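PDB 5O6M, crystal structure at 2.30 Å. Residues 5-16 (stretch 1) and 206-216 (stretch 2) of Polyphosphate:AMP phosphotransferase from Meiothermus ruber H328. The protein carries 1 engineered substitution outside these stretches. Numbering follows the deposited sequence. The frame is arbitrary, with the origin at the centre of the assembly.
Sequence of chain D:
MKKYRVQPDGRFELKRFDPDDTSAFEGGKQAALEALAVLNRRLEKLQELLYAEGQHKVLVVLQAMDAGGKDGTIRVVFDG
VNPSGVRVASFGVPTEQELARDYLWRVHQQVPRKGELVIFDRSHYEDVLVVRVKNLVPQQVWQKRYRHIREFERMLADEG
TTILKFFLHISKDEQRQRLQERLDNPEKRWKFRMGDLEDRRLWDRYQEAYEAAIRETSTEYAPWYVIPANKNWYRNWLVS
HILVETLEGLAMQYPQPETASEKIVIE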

ATOM      1  N   ARG D   5      -5.228 -35.028   1.710  1.00 62.09           N
ATOM      2  CA  ARG D   5      -5.361 -34.018   2.752  1.00 68.87           C
ATOM      3  C   ARG D   5      -4.552 -34.451   3.971  1.00 65.30           C
ATOM      4  O   ARG D   5      -4.951 -35.364   4.700  1.00 74.04           O
ATOM      5  CB  ARG D   5      -6.832 -33.820   3.105  1.00 67.29           C
ATOM      6  CG  ARG D   5      -7.102 -32.619   3.993  1.00 66.66           C
ATOM      7  CD  ARG D   5      -8.597 -32.363   4.172  1.00 81.06           C
ATOM      8  NE  ARG D   5      -9.245 -33.370   5.009  1.00 97.60           N
ATOM      9  CZ  ARG D   5     -10.140 -34.250   4.571  1.00105.93           C
ATOM     10  NH1 ARG D   5     -10.509 -34.250   3.297  1.00100.11           N
ATOM     11  NH2 ARG D   5     -10.675 -35.128   5.412  1.00109.40           N
ATOM     12  N   VAL D   6      -3.407 -33.802   4.190  1.00 56.67           N
ATOM     13  CA  VAL D   6      -2.580 -34.105   5.355  1.00 59.75           C
ATOM     14  C   VAL D   6      -3.417 -33.936   6.616  1.00 75.04           C
ATOM     15  O   VAL D   6      -3.849 -32.825   6.951  1.00 59.79           O
ATOM     16  CB  VAL D   6      -1.333 -33.212   5.382  1.00 64.28           C
ATOM     17  CG1 VAL D   6      -0.523 -33.459   6.653  1.00 54.91           C
ATOM     18  CG2 VAL D   6      -0.478 -33.462   4.146  1.00 52.80           C
ATOM     19  N   GLN D   7      -3.626 -35.036   7.337  1.00 80.28           N
ATOM     20  CA  GLN D   7      -4.455 -34.994   8.528  1.00 73.85           C
ATOM     21  C   GLN D   7      -3.785 -34.162   9.618  1.00 73.33           C
ATOM     22  O   GLN D   7      -2.556 -34.113   9.710  1.00 78.43           O
ATOM     23  CB  GLN D   7      -4.716 -36.404   9.051  1.00 74.71           C
ATOM     24  CG  GLN D   7      -5.474 -37.294   8.079  1.00 90.91           C
ATOM     25  CD  GLN D   7      -6.858 -36.761   7.768  1.00 92.53           C
ATOM     26  OE1 GLN D   7      -7.418 -35.975   8.533  1.00 89.74           O
ATOM     27  NE2 GLN D   7      -7.418 -37.186   6.641  1.00 94.58           N
ATOM     28  N   PRO D   8      -4.573 -33.500  10.458  1.00 73.84           N
ATOM     29  CA  PRO D   8      -4.033 -32.604  11.489  1.00 71.34           C
ATOM     30  C   PRO D   8      -3.609 -33.335  12.762  1.00 76.34           C
ATOM     31  O   PRO D   8      -3.923 -32.914  13.877  1.00 73.38           O
ATOM     32  CB  PRO D   8      -5.199 -31.646  11.754  1.00 66.19           C
ATOM     33  CG  PRO D   8      -6.288 -32.003  10.748  1.00 71.85           C
ATOM     34  CD  PRO D   8      -6.039 -33.416  10.374  1.00 67.30           C
ATOM     35  N   ASP D   9      -2.884 -34.441  12.596  1.00 74.62           N
ATOM     36  CA  ASP D   9      -2.432 -35.248  13.722  1.00 73.16           C
ATOM     37  C   ASP D   9      -0.934 -35.125  13.979  1.00 66.55           C
ATOM     38  O   ASP D   9      -0.400 -35.846  14.828  1.00 70.74           O
ATOM     39  CB  ASP D   9      -2.827 -36.713  13.510  1.00 74.81           C
ATOM     40  CG  ASP D   9      -2.380 -37.252  12.165  1.00 77.45           C
ATOM     41  OD1 ASP D   9      -1.319 -36.822  11.667  1.00 78.85           O
ATOM     42  OD2 ASP D   9      -3.096 -38.109  11.605  1.00 75.41           O
ATOM     43  N   GLY D  10      -0.249 -34.229  13.278  1.00 74.30           N
ATOM     44  CA  GLY D  10       1.165 -34.001  13.504  1.00 64.99           C
ATOM     45  C   GLY D  10       2.083 -35.189  13.298  1.00 73.45           C
ATOM     46  O   GLY D  10       3.253 -35.135  13.688  1.00 74.37           O
ATOM     47  N   ARG D  11       1.583 -36.267  12.694  1.00 80.97           N
ATOM     48  CA  ARG D  11       2.410 -37.426  12.372  1.00 78.41           C
ATOM     49  C   ARG D  11       2.726 -37.517  10.884  1.00 80.25           C
ATOM     50  O   ARG D  11       3.184 -38.567  10.421  1.00 81.57           O
ATOM     51  CB  ARG D  11       1.738 -38.716  12.852  1.00 83.84           C
ATOM     52  CG  ARG D  11       0.409 -39.027  12.176  1.00 85.18           C
ATOM     53  CD  ARG D  11      -0.078 -40.439  12.500  1.00 93.82           C
ATOM     54  NE  ARG D  11      -0.283 -40.648  13.932  1.00 99.43           N
ATOM     55  CZ  ARG D  11      -0.760 -41.770  14.464  1.00105.33           C
ATOM     56  NH1 ARG D  11      -1.086 -42.792  13.683  1.00 97.36           N
ATOM     57  NH2 ARG D  11      -0.912 -41.871  15.778  1.00102.59           N
ATOM     58  N   PHE D  12       2.501 -36.443  10.129  1.00 73.30           N
ATOM     59  CA  PHE D  12       2.743 -36.455   8.692  1.00 77.35           C
ATOM     60  C   PHE D  12       4.171 -36.887   8.388  1.00 71.46           C
ATOM     61  O   PHE D  12       5.124 -36.416   9.011  1.00 66.79           O
ATOM     62  CB  PHE D  12       2.480 -35.066   8.108  1.00 68.80           C
ATOM     63  CG  PHE D  12       2.962 -34.901   6.694  1.00 62.85           C
ATOM     64  CD1 PHE D  12       2.205 -35.367   5.633  1.00 57.10           C
ATOM     65  CD2 PHE D  12       4.173 -34.286   6.427  1.00 63.84           C
ATOM     66  CE1 PHE D  12       2.642 -35.218   4.331  1.00 63.52           C
ATOM     67  CE2 PHE D  12       4.618 -34.136   5.126  1.00 59.70           C
ATOM     68  CZ  PHE D  12       3.850 -34.602   4.077  1.00 59.17           C
ATOM     69  N   GLU D  13       4.315 -37.785   7.414  1.00 70.51           N
ATOM     70  CA  GLU D  13       5.625 -38.217   6.942  1.00 79.65           C
ATOM     71  C   GLU D  13       5.650 -38.141   5.424  1.00 76.59           C
ATOM     72  O   GLU D  13       4.814 -38.756   4.753  1.00 72.52           O
ATOM     73  CB  GLU D  13       5.949 -39.630   7.437  1.00 86.84           C
ATOM     74  CG  GLU D  13       6.267 -39.672   8.928  1.00 91.67           C
ATOM     75  CD  GLU D  13       6.815 -41.006   9.390  1.00105.02           C
ATOM     76  OE1 GLU D  13       6.800 -41.969   8.595  1.00109.59           O
ATOM     77  OE2 GLU D  13       7.270 -41.088  10.552  1.00107.91           O
ATOM     78  N   LEU D  14       6.615 -37.390   4.889  1.00 69.73           N
ATOM     79  CA  LEU D  14       6.645 -37.106   3.458  1.00 74.26           C
ATOM     80  C   LEU D  14       6.976 -38.351   2.642  1.00 77.01           C
ATOM     81  O   LEU D  14       6.391 -38.570   1.575  1.00 77.23           O
ATOM     82  CB  LEU D  14       7.651 -35.989   3.179  1.00 69.80           C
ATOM     83  CG  LEU D  14       7.756 -35.452   1.753  1.00 62.54           C
ATOM     84  CD1 LEU D  14       6.385 -35.083   1.215  1.00 55.56           C
ATOM     85  CD2 LEU D  14       8.691 -34.253   1.726  1.00 64.41           C
ATOM     86  N   LYS D  15       7.905 -39.177   3.128  1.00 83.28           N
ATOM     87  CA  LYS D  15       8.289 -40.383   2.401  1.00 80.27           C
ATOM     88  C   LYS D  15       7.122 -41.336   2.179  1.00 70.39           C
ATOM     89  O   LYS D  15       7.257 -42.273   1.386  1.00 80.48           O
ATOM     90  CB  LYS D  15       9.422 -41.105   3.136  1.00 79.40           C
ATOM     91  CG  LYS D  15       9.078 -41.524   4.556  1.00 88.00           C
ATOM     92  CD  LYS D  15      10.307 -42.025   5.302  1.00 81.33           C
ATOM     93  CE  LYS D  15       9.981 -42.329   6.757  1.00 99.70           C
ATOM     94  NZ  LYS D  15      11.192 -42.694   7.547  1.00 97.03           N
ATOM     95  N   ARG D  16       5.989 -41.125   2.848  1.00 70.28           N
ATOM     96  CA  ARG D  16       4.791 -41.926   2.634  1.00 77.25           C
ATOM     97  C   ARG D  16       3.925 -41.392   1.496  1.00 77.39           C
ATOM     98  O   ARG D  16       2.746 -41.756   1.398  1.00 75.76           O
ATOM     99  CB  ARG D  16       3.978 -42.013   3.930  1.00 85.37           C
ATOM    100  CG  ARG D  16       4.697 -42.767   5.042  1.00 90.32           C
ATOM    101  CD  ARG D  16       3.828 -42.936   6.281  1.00100.60           C
ATOM    102  NE  ARG D  16       4.519 -43.709   7.311  1.00118.63           N
ATOM    103  CZ  ARG D  16       4.033 -43.952   8.525  1.00118.39           C
ATOM    104  NH1 ARG D  16       2.843 -43.480   8.873  1.00115.53           N
ATOM    105  NH2 ARG D  16       4.739 -44.666   9.392  1.00114.21           N
TER
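Stretch 2 206-216: YQEAYEAAIRE

A single carboxylate on the helix takes hold of the opposing loop by its backbone: Glu 211 OE2 accepts a hydrogen bond from Leu 14 N at 2.5 Å, very short and almost perfectly straight, with an N-H...O angle of 176°. It is the one direct hydrogen bond between the stretches, and it falls where the loop turns into the short 3-10 segment of Leu 14 and Lys 15, whose first amide is the donor. Glu 211 reaches it with an extended side chain, chi1 and chi2 both t; its CA-to-CB bond points sideways, and the length of the chain brings the acid to the loop. The same OE2 lies 3.3 Å from Glu 13 CA. The other oxygen is used as well: water 1 donates to Glu 211 OE1 at 3.0 Å and to Phe 12 O at 3.2 Å, so one carboxylate holds an amide directly and a carbonyl through water.

Stretch 2 is helical throughout, with regular i to i+4 backbone bonds such as Arg 215 N to Glu 211 O at 2.9 Å, and it continues beyond both ends of the segment. Stretch 1 is mostly loop and turn. The two run in opposite senses where they touch: Gly 10 pairs with Arg 215, CA to CA 5.0 Å, and Leu 14 with Glu 211, CA to CA 5.8 Å. The same four-residue step is extended in the loop, 11.8 Å from Gly 10 CA to Leu 14 CA, and coiled in the helix, 5.9 Å from Arg 215 CA to Glu 211 CA. The contacts come from Gln 207, Glu 211, Ile 214 and Arg 215, a stripe with the familiar spacing of four and three.

Phe 12, chi1 t, points toward the helix and is buried. Ile 214 CG2 sits over one face of its ring, 3.7 Å from the centroid and 11° off the normal, a CH-pi contact. That methyl also meets Val 6 CG2 at 3.8 Å, so one isoleucine branch serves two apolar partners. Glu 211 CG approaches Phe 12 CD2 at 3.8 Å, which lets the aliphatic part of the acid pack while its end bonds. Farther along, Leu 14 CD2 lies 3.6 Å from Gln 207 OE1.

At the other end lies Gly 10. Its phi of 60° by itself favours glycine; an ideal CB would stand 4.3 Å from Arg 215 CG, so the approach itself does not demand one. Arg 215 points toward the loop, its CB 4.0 Å from Phe 12 CB, and its NH2 makes a salt bridge to Glu 216 OE2 at 3.3 Å within the helix.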

ATOM      1  N   TYR D 206      15.917 -29.120   2.422  1.00 53.90           N
ATOM      2  CA  TYR D 206      14.636 -28.539   2.023  1.00 58.36           C
ATOM      3  C   TYR D 206      13.486 -29.519   2.229  1.00 64.35           C
ATOM      4  O   TYR D 206      12.418 -29.132   2.717  1.00 65.04           O
ATOM      5  CB  TYR D 206      14.686 -28.075   0.566  1.00 64.61           C
ATOM      6  CG  TYR D 206      15.139 -26.642   0.384  1.00 62.02           C
ATOM      7  CD1 TYR D 206      16.387 -26.342  -0.141  1.00 61.95           C
ATOM      8  CD2 TYR D 206      14.310 -25.587   0.744  1.00 64.72           C
ATOM      9  CE1 TYR D 206      16.796 -25.026  -0.306  1.00 70.70           C
ATOM     10  CE2 TYR D 206      14.708 -24.272   0.583  1.00 64.58           C
ATOM     11  CZ  TYR D 206      15.952 -23.997   0.059  1.00 68.75           C
ATOM     12  OH  TYR D 206      16.350 -22.687  -0.100  1.00 65.23           O
ATOM     13  N   GLN D 207      13.675 -30.786   1.850  1.00 59.86           N
ATOM     14  CA  GLN D 207      12.621 -31.774   2.057  1.00 63.69           C
ATOM     15  C   GLN D 207      12.259 -31.892   3.533  1.00 57.42           C
ATOM     16  O   GLN D 207      11.082 -32.032   3.884  1.00 63.95           O
ATOM     17  CB  GLN D 207      13.048 -33.131   1.497  1.00 57.44           C
ATOM     18  CG  GLN D 207      13.296 -33.126  -0.001  1.00 56.28           C
ATOM     19  CD  GLN D 207      12.011 -33.144  -0.802  1.00 56.03           C
ATOM     20  OE1 GLN D 207      11.262 -34.121  -0.774  1.00 72.15           O
ATOM     21  NE2 GLN D 207      11.746 -32.061  -1.520  1.00 58.65           N
ATOM     22  N   GLU D 208      13.262 -31.849   4.411  1.00 58.89           N
ATOM     23  CA  GLU D 208      12.993 -31.902   5.844  1.00 58.86           C
ATOM     24  C   GLU D 208      12.185 -30.692   6.295  1.00 66.41           C
ATOM     25  O   GLU D 208      11.244 -30.822   7.087  1.00 61.39           O
ATOM     26  CB  GLU D 208      14.309 -31.997   6.613  1.00 58.79           C
ATOM     27  CG  GLU D 208      15.051 -33.302   6.386  1.00 60.53           C
ATOM     28  CD  GLU D 208      16.480 -33.266   6.885  1.00 71.84           C
ATOM     29  OE1 GLU D 208      16.900 -32.220   7.423  1.00 81.89           O
ATOM     30  OE2 GLU D 208      17.187 -34.285   6.732  1.00 87.76           O
ATOM     31  N   ALA D 209      12.541 -29.503   5.803  1.00 62.20           N
ATOM     32  CA  ALA D 209      11.801 -28.302   6.176  1.00 63.58           C
ATOM     33  C   ALA D 209      10.351 -28.390   5.715  1.00 59.02           C
ATOM     34  O   ALA D 209       9.436 -27.989   6.446  1.00 47.23           O
ATOM     35  CB  ALA D 209      12.480 -27.062   5.594  1.00 60.46           C
ATOM     36  N   TYR D 210      10.120 -28.912   4.508  1.00 48.90           N
ATOM     37  CA  TYR D 210       8.749 -29.040   4.029  1.00 54.98           C
ATOM     38  C   TYR D 210       7.949 -30.005   4.895  1.00 48.58           C
ATOM     39  O   TYR D 210       6.793 -29.728   5.236  1.00 59.65           O
ATOM     40  CB  TYR D 210       8.733 -29.476   2.565  1.00 50.84           C
ATOM     41  CG  TYR D 210       8.680 -28.318   1.594  1.00 49.60           C
ATOM     42  CD1 TYR D 210       7.543 -27.523   1.497  1.00 56.35           C
ATOM     43  CD2 TYR D 210       9.756 -28.023   0.765  1.00 51.11           C
ATOM     44  CE1 TYR D 210       7.481 -26.462   0.608  1.00 53.01           C
ATOM     45  CE2 TYR D 210       9.704 -26.964  -0.129  1.00 49.22           C
ATOM     46  CZ  TYR D 210       8.563 -26.188  -0.202  1.00 49.32           C
ATOM     47  OH  TYR D 210       8.503 -25.135  -1.086  1.00 49.05           O
ATOM     48  N   GLU D 211       8.540 -31.141   5.265  1.00 56.05           N
ATOM     49  CA  GLU D 211       7.830 -32.074   6.134  1.00 57.22           C
ATOM     50  C   GLU D 211       7.524 -31.432   7.483  1.00 51.13           C
ATOM     51  O   GLU D 211       6.424 -31.596   8.023  1.00 51.06           O
ATOM     52  CB  GLU D 211       8.631 -33.363   6.308  1.00 53.25           C
ATOM     53  CG  GLU D 211       7.921 -34.398   7.172  1.00 71.99           C
ATOM     54  CD  GLU D 211       8.656 -35.723   7.242  1.00 74.14           C
ATOM     55  OE1 GLU D 211       9.436 -35.929   8.195  1.00 67.31           O
ATOM     56  OE2 GLU D 211       8.450 -36.558   6.333  1.00 74.87           O
ATOM     57  N   ALA D 212       8.492 -30.708   8.047  1.00 48.82           N
ATOM     58  CA  ALA D 212       8.259 -30.025   9.315  1.00 63.71           C
ATOM     59  C   ALA D 212       7.160 -28.981   9.169  1.00 58.30           C
ATOM     60  O   ALA D 212       6.231 -28.917   9.984  1.00 54.74           O
ATOM     61  CB  ALA D 212       9.555 -29.385   9.811  1.00 55.94           C
ATOM     62  N   ALA D 213       7.259 -28.140   8.138  1.00 57.85           N
ATOM     63  CA  ALA D 213       6.250 -27.108   7.918  1.00 51.17           C
ATOM     64  C   ALA D 213       4.872 -27.722   7.714  1.00 51.04           C
ATOM     65  O   ALA D 213       3.886 -27.282   8.316  1.00 57.24           O
ATOM     66  CB  ALA D 213       6.639 -26.243   6.720  1.00 50.20           C
ATOM     67  N   ILE D 214       4.784 -28.760   6.877  1.00 53.07           N
ATOM     68  CA  ILE D 214       3.483 -29.352   6.580  1.00 49.72           C
ATOM     69  C   ILE D 214       2.903 -30.029   7.813  1.00 48.38           C
ATOM     70  O   ILE D 214       1.718 -29.867   8.125  1.00 52.04           O
ATOM     71  CB  ILE D 214       3.601 -30.322   5.391  1.00 52.47           C
ATOM     72  CG1 ILE D 214       3.865 -29.532   4.103  1.00 50.02           C
ATOM     73  CG2 ILE D 214       2.350 -31.184   5.281  1.00 46.40           C
ATOM     74  CD1 ILE D 214       4.296 -30.377   2.928  1.00 43.00           C
ATOM     75  N   ARG D 215       3.725 -30.796   8.532  1.00 51.95           N
ATOM     76  CA  ARG D 215       3.269 -31.437   9.763  1.00 54.17           C
ATOM     77  C   ARG D 215       2.837 -30.411  10.809  1.00 58.45           C
ATOM     78  O   ARG D 215       1.864 -30.631  11.541  1.00 49.92           O
ATOM     79  CB  ARG D 215       4.366 -32.358  10.300  1.00 56.16           C
ATOM     80  CG  ARG D 215       4.028 -33.067  11.599  1.00 66.85           C
ATOM     81  CD  ARG D 215       5.232 -33.828  12.148  1.00 66.43           C
ATOM     82  NE  ARG D 215       6.513 -33.174  11.887  1.00 67.85           N
ATOM     83  CZ  ARG D 215       7.126 -32.343  12.725  1.00 73.94           C
ATOM     84  NH1 ARG D 215       8.293 -31.809  12.389  1.00 72.78           N
ATOM     85  NH2 ARG D 215       6.575 -32.043  13.894  1.00 80.06           N
ATOM     86  N   GLU D 216       3.542 -29.279  10.892  1.00 51.05           N
ATOM     87  CA  GLU D 216       3.265 -28.305  11.947  1.00 56.12           C
ATOM     88  C   GLU D 216       2.039 -27.448  11.653  1.00 54.11           C
ATOM     89  O   GLU D 216       1.401 -26.958  12.590  1.00 53.15           O
ATOM     90  CB  GLU D 216       4.474 -27.388  12.169  1.00 57.58           C
ATOM     91  CG  GLU D 216       5.638 -28.022  12.920  1.00 63.17           C
ATOM     92  CD  GLU D 216       5.369 -28.171  14.409  1.00 70.71           C
ATOM     93  OE1 GLU D 216       4.489 -27.454  14.935  1.00 71.88           O
ATOM     94  OE2 GLU D 216       6.043 -29.000  15.058  1.00 80.49           O
TER
HETATM   95  O   HOH W   1       7.720 -35.731  10.707  1.00 63.32           O